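Local structure of putative thiol-disulfide oxidoreductase (Bacteroides vulgatus, 4GRF) at residues E75-A80 / Q90-K95. The protein probably acts as a thiol-disulfide oxidoreductase through its thioredoxin domain, the part of the longer protein held by this chain. Sequence-based numbering, arbitrary orientation.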
ATOM      1  N   GLU A  75      12.571  -7.573 -11.509  1.00 23.65           N
ATOM      2  CA  GLU A  75      13.356  -6.496 -12.098  0.50 23.65           C
ATOM      3  C   GLU A  75      12.494  -5.271 -12.397  1.00 24.97           C
ATOM      4  O   GLU A  75      12.918  -4.148 -12.174  1.00 25.80           O
ATOM      5  CB  GLU A  75      14.051  -6.975 -13.381  0.50 30.26           C
ATOM      6  CG  GLU A  75      13.161  -7.771 -14.323  0.50 35.32           C
ATOM      7  CD  GLU A  75      13.947  -8.459 -15.429  0.50 49.94           C
ATOM      8  OE1 GLU A  75      14.106  -9.700 -15.366  0.50 46.72           O
ATOM      9  OE2 GLU A  75      14.411  -7.759 -16.355  0.50 43.58           O
ATOM     10  N   ASP A  76      11.283  -5.504 -12.914  1.00 25.24           N
ATOM     11  CA  ASP A  76      10.361  -4.415 -13.255  1.00 22.34           C
ATOM     12  C   ASP A  76       9.944  -3.639 -12.003  1.00 21.71           C
ATOM     13  O   ASP A  76       9.867  -2.401 -12.013  1.00 23.67           O
ATOM     14  CB  ASP A  76       9.088  -4.932 -13.943  1.00 22.68           C
ATOM     15  CG  ASP A  76       9.333  -5.515 -15.321  1.00 37.19           C
ATOM     16  OD1 ASP A  76      10.366  -5.212 -15.947  1.00 34.99           O
ATOM     17  OD2 ASP A  76       8.449  -6.274 -15.778  1.00 34.80           O
ATOM     18  N   TRP A  77       9.663  -4.386 -10.940  1.00 20.50           N
ATOM     19  CA  TRP A  77       9.307  -3.827  -9.638  1.00 21.46           C
ATOM     20  C   TRP A  77      10.418  -2.932  -9.082  1.00 19.74           C
ATOM     21  O   TRP A  77      10.181  -1.780  -8.701  1.00 21.21           O
ATOM     22  CB  TRP A  77       9.011  -4.989  -8.700  1.00 21.94           C
ATOM     23  CG  TRP A  77       8.762  -4.665  -7.285  1.00 20.98           C
ATOM     24  CD1 TRP A  77       7.750  -3.879  -6.788  1.00 22.95           C
ATOM     25  CD2 TRP A  77       9.498  -5.144  -6.141  1.00 18.62           C
ATOM     26  NE1 TRP A  77       7.825  -3.835  -5.422  1.00 20.53           N
ATOM     27  CE2 TRP A  77       8.878  -4.606  -4.996  1.00 20.46           C
ATOM     28  CE3 TRP A  77      10.608  -5.982  -5.975  1.00 21.45           C
ATOM     29  CZ2 TRP A  77       9.344  -4.858  -3.705  1.00 19.01           C
ATOM     30  CZ3 TRP A  77      11.065  -6.242  -4.679  1.00 25.36           C
ATOM     31  CH2 TRP A  77      10.434  -5.671  -3.565  1.00 23.85           C
ATOM     32  N   LYS A  78      11.645  -3.441  -9.058  1.00 19.52           N
ATOM     33  CA  LYS A  78      12.767  -2.676  -8.531  1.00 21.42           C
ATOM     34  C   LYS A  78      13.078  -1.440  -9.374  1.00 19.89           C
ATOM     35  O   LYS A  78      13.355  -0.347  -8.837  1.00 23.96           O
ATOM     36  CB  LYS A  78      13.996  -3.596  -8.377  1.00 21.34           C
ATOM     37  CG  LYS A  78      13.817  -4.576  -7.228  1.00 22.01           C
ATOM     38  CD  LYS A  78      15.022  -5.460  -6.952  1.00 32.11           C
ATOM     39  CE  LYS A  78      15.358  -6.352  -8.134  1.00 42.64           C
ATOM     40  NZ  LYS A  78      16.390  -7.360  -7.765  1.00 47.64           N
ATOM     41  N   LYS A  79      12.995  -1.585 -10.687  1.00 24.50           N
ATOM     42  CA  LYS A  79      13.237  -0.453 -11.565  1.00 24.48           C
ATOM     43  C   LYS A  79      12.217   0.643 -11.301  1.00 30.42           C
ATOM     44  O   LYS A  79      12.561   1.809 -11.326  1.00 24.51           O
ATOM     45  CB  LYS A  79      13.191  -0.860 -13.033  1.00 30.25           C
ATOM     46  CG  LYS A  79      14.395  -1.670 -13.484  1.00 44.63           C
ATOM     47  CD  LYS A  79      14.228  -2.203 -14.906  1.00 63.51           C
ATOM     48  CE  LYS A  79      15.522  -2.834 -15.414  1.00 81.47           C
ATOM     49  NZ  LYS A  79      15.344  -3.693 -16.622  1.00 69.90           N
ATOM     50  N   ALA A  80      10.963   0.274 -11.041  1.00 21.00           N
ATOM     51  CA  ALA A  80       9.934   1.277 -10.839  1.00 22.58           C
ATOM     52  C   ALA A  80      10.199   2.029  -9.544  1.00 19.12           C
ATOM     53  O   ALA A  80      10.034   3.251  -9.465  1.00 22.13           O
ATOM     54  CB  ALA A  80       8.544   0.631 -10.821  1.00 23.08           C
ATOM     55  N   GLN A  90       8.035  -1.433   0.895  1.00 23.13           N
ATOM     56  CA  GLN A  90       7.619  -2.014  -0.375  1.00 17.87           C
ATOM     57  C   GLN A  90       7.813  -3.521  -0.377  1.00 19.00           C
ATOM     58  O   GLN A  90       8.945  -4.006  -0.172  1.00 20.60           O
ATOM     59  CB  GLN A  90       8.472  -1.426  -1.508  1.00 18.97           C
ATOM     60  CG  GLN A  90       8.290   0.063  -1.759  1.00 20.78           C
ATOM     61  CD  GLN A  90       7.061   0.371  -2.597  1.00 17.68           C
ATOM     62  OE1 GLN A  90       6.099  -0.398  -2.634  1.00 18.11           O
ATOM     63  NE2 GLN A  90       7.076   1.527  -3.259  1.00 21.71           N
ATOM     64  N   VAL A  91       6.745  -4.269  -0.650  1.00 17.43           N
ATOM     65  CA  VAL A  91       6.870  -5.709  -0.807  1.00 16.63           C
ATOM     66  C   VAL A  91       6.378  -6.173  -2.165  1.00 17.49           C
ATOM     67  O   VAL A  91       5.529  -5.542  -2.790  1.00 16.91           O
ATOM     68  CB  VAL A  91       6.136  -6.520   0.279  1.00 18.40           C
ATOM     69  CG1 VAL A  91       6.690  -6.183   1.651  1.00 23.11           C
ATOM     70  CG2 VAL A  91       4.618  -6.326   0.199  1.00 16.92           C
ATOM     71  N   LEU A  92       6.940  -7.297  -2.599  1.00 18.10           N
ATOM     72  CA  LEU A  92       6.508  -7.991  -3.800  1.00 18.04           C
ATOM     73  C   LEU A  92       5.866  -9.309  -3.413  1.00 18.15           C
ATOM     74  O   LEU A  92       6.476 -10.121  -2.695  1.00 19.41           O
ATOM     75  CB  LEU A  92       7.721  -8.251  -4.692  1.00 20.49           C
ATOM     76  CG  LEU A  92       7.457  -8.949  -6.019  1.00 18.94           C
ATOM     77  CD1 LEU A  92       6.547  -8.111  -6.899  1.00 18.48           C
ATOM     78  CD2 LEU A  92       8.774  -9.232  -6.727  1.00 22.31           C
ATOM     79  N   LEU A  93       4.653  -9.525  -3.898  1.00 21.47           N
ATOM     80  CA  LEU A  93       3.926 -10.773  -3.642  1.00 20.29           C
ATOM     81  C   LEU A  93       4.609 -11.921  -4.384  1.00 21.07           C
ATOM     82  O   LEU A  93       5.071 -11.770  -5.526  1.00 23.44           O
ATOM     83  CB  LEU A  93       2.479 -10.670  -4.073  1.00 20.70           C
ATOM     84  CG  LEU A  93       1.626  -9.667  -3.295  1.00 21.45           C
ATOM     85  CD1 LEU A  93       0.210  -9.612  -3.855  1.00 19.75           C
ATOM     86  CD2 LEU A  93       1.627  -9.997  -1.813  1.00 22.65           C
ATOM     87  N   GLN A  94       4.702 -13.056  -3.726  1.00 22.07           N
ATOM     88  CA  GLN A  94       5.162 -14.248  -4.436  1.00 25.30           C
ATOM     89  C   GLN A  94       4.044 -14.679  -5.376  1.00 26.60           C
ATOM     90  O   GLN A  94       2.858 -14.490  -5.086  1.00 27.58           O
ATOM     91  CB  GLN A  94       5.563 -15.323  -3.445  1.00 30.89           C
ATOM     92  CG  GLN A  94       6.509 -14.770  -2.392  1.00 49.31           C
ATOM     93  CD  GLN A  94       7.448 -15.809  -1.822  1.00 59.40           C
ATOM     94  OE1 GLN A  94       7.620 -15.900  -0.611  1.00 46.76           O
ATOM     95  NE2 GLN A  94       8.064 -16.595  -2.694  1.00 60.55           N
ATOM     96  N   LYS A  95       4.438 -15.226  -6.526  1.00 30.90           N
ATOM     97  CA  LYS A  95       3.510 -15.636  -7.578  1.00 28.07           C
ATOM     98  C   LYS A  95       2.298 -16.382  -7.031  1.00 26.44           C
ATOM     99  O   LYS A  95       1.167 -16.088  -7.403  1.00 33.54           O
ATOM    100  CB  LYS A  95       4.263 -16.531  -8.574  1.00 34.67           C
ATOM    101  CG  LYS A  95       3.440 -17.104  -9.716  1.00 56.29           C
ATOM    102  CD  LYS A  95       4.336 -17.952 -10.615  1.00 72.40           C
ATOM    103  CE  LYS A  95       3.584 -19.109 -11.251  1.00 65.76           C
ATOM    104  NZ  LYS A  95       2.548 -18.637 -12.208  1.00 67.96           N
TER
HETATM  105  O   HOH W   1       5.760  -2.970  -3.613  1.00 16.77           O
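The indole of W77 lies with one face against L92: the CB of L92 sits over the centre of the six-membered ring, 3.6 Å from its centroid and 2° off the ring normal, a CH-pi contact almost straight down onto the face. From CB the leucine reaches on across the same ring system, its methyl CD2 coming 3.8 Å from CE3 of W77 and CD1 lying close to CG. At the ring edge, near its plane, the carbonyl of Q90 brings its O 3.7 Å from CZ2 of W77; this buried oxygen has no hydrogen-bonding partner in the model. W77 swings its ring out to the strand with CG anti to the backbone N (chi1 174°).

Farther along the same stretch of edge, the pyrrole N-H points into a water lying in the ring plane: NE1 of W77 donates a hydrogen bond to the water oxygen, 2.9 Å away. That water is 2.7 Å from the backbone O of V91 and within bonding range of OE1 of Q90, so one molecule bridges the indole N-H to the strand. The chain of Q90, bent at chi2 (-81°), brings OE1 to the water while NE2 bonds to the backbone O of S86. An alanine in place of W77 would probably open a gap beneath L92 and leave the water without its indole donor.

Helix 74-84 packs on strand 89-92, an outermost strand of the five-stranded thioredoxin-fold sheet; over 75-80 and 90-92 the axes run nearly antiparallel, 10.1 Å apart at their closest. The two belong to the beta-alpha-beta unit completed by strand 63-69, which lies beside 89-92. S69 of that strand touches both W77 and L92, while L17 and D71 from loops also touch the indole.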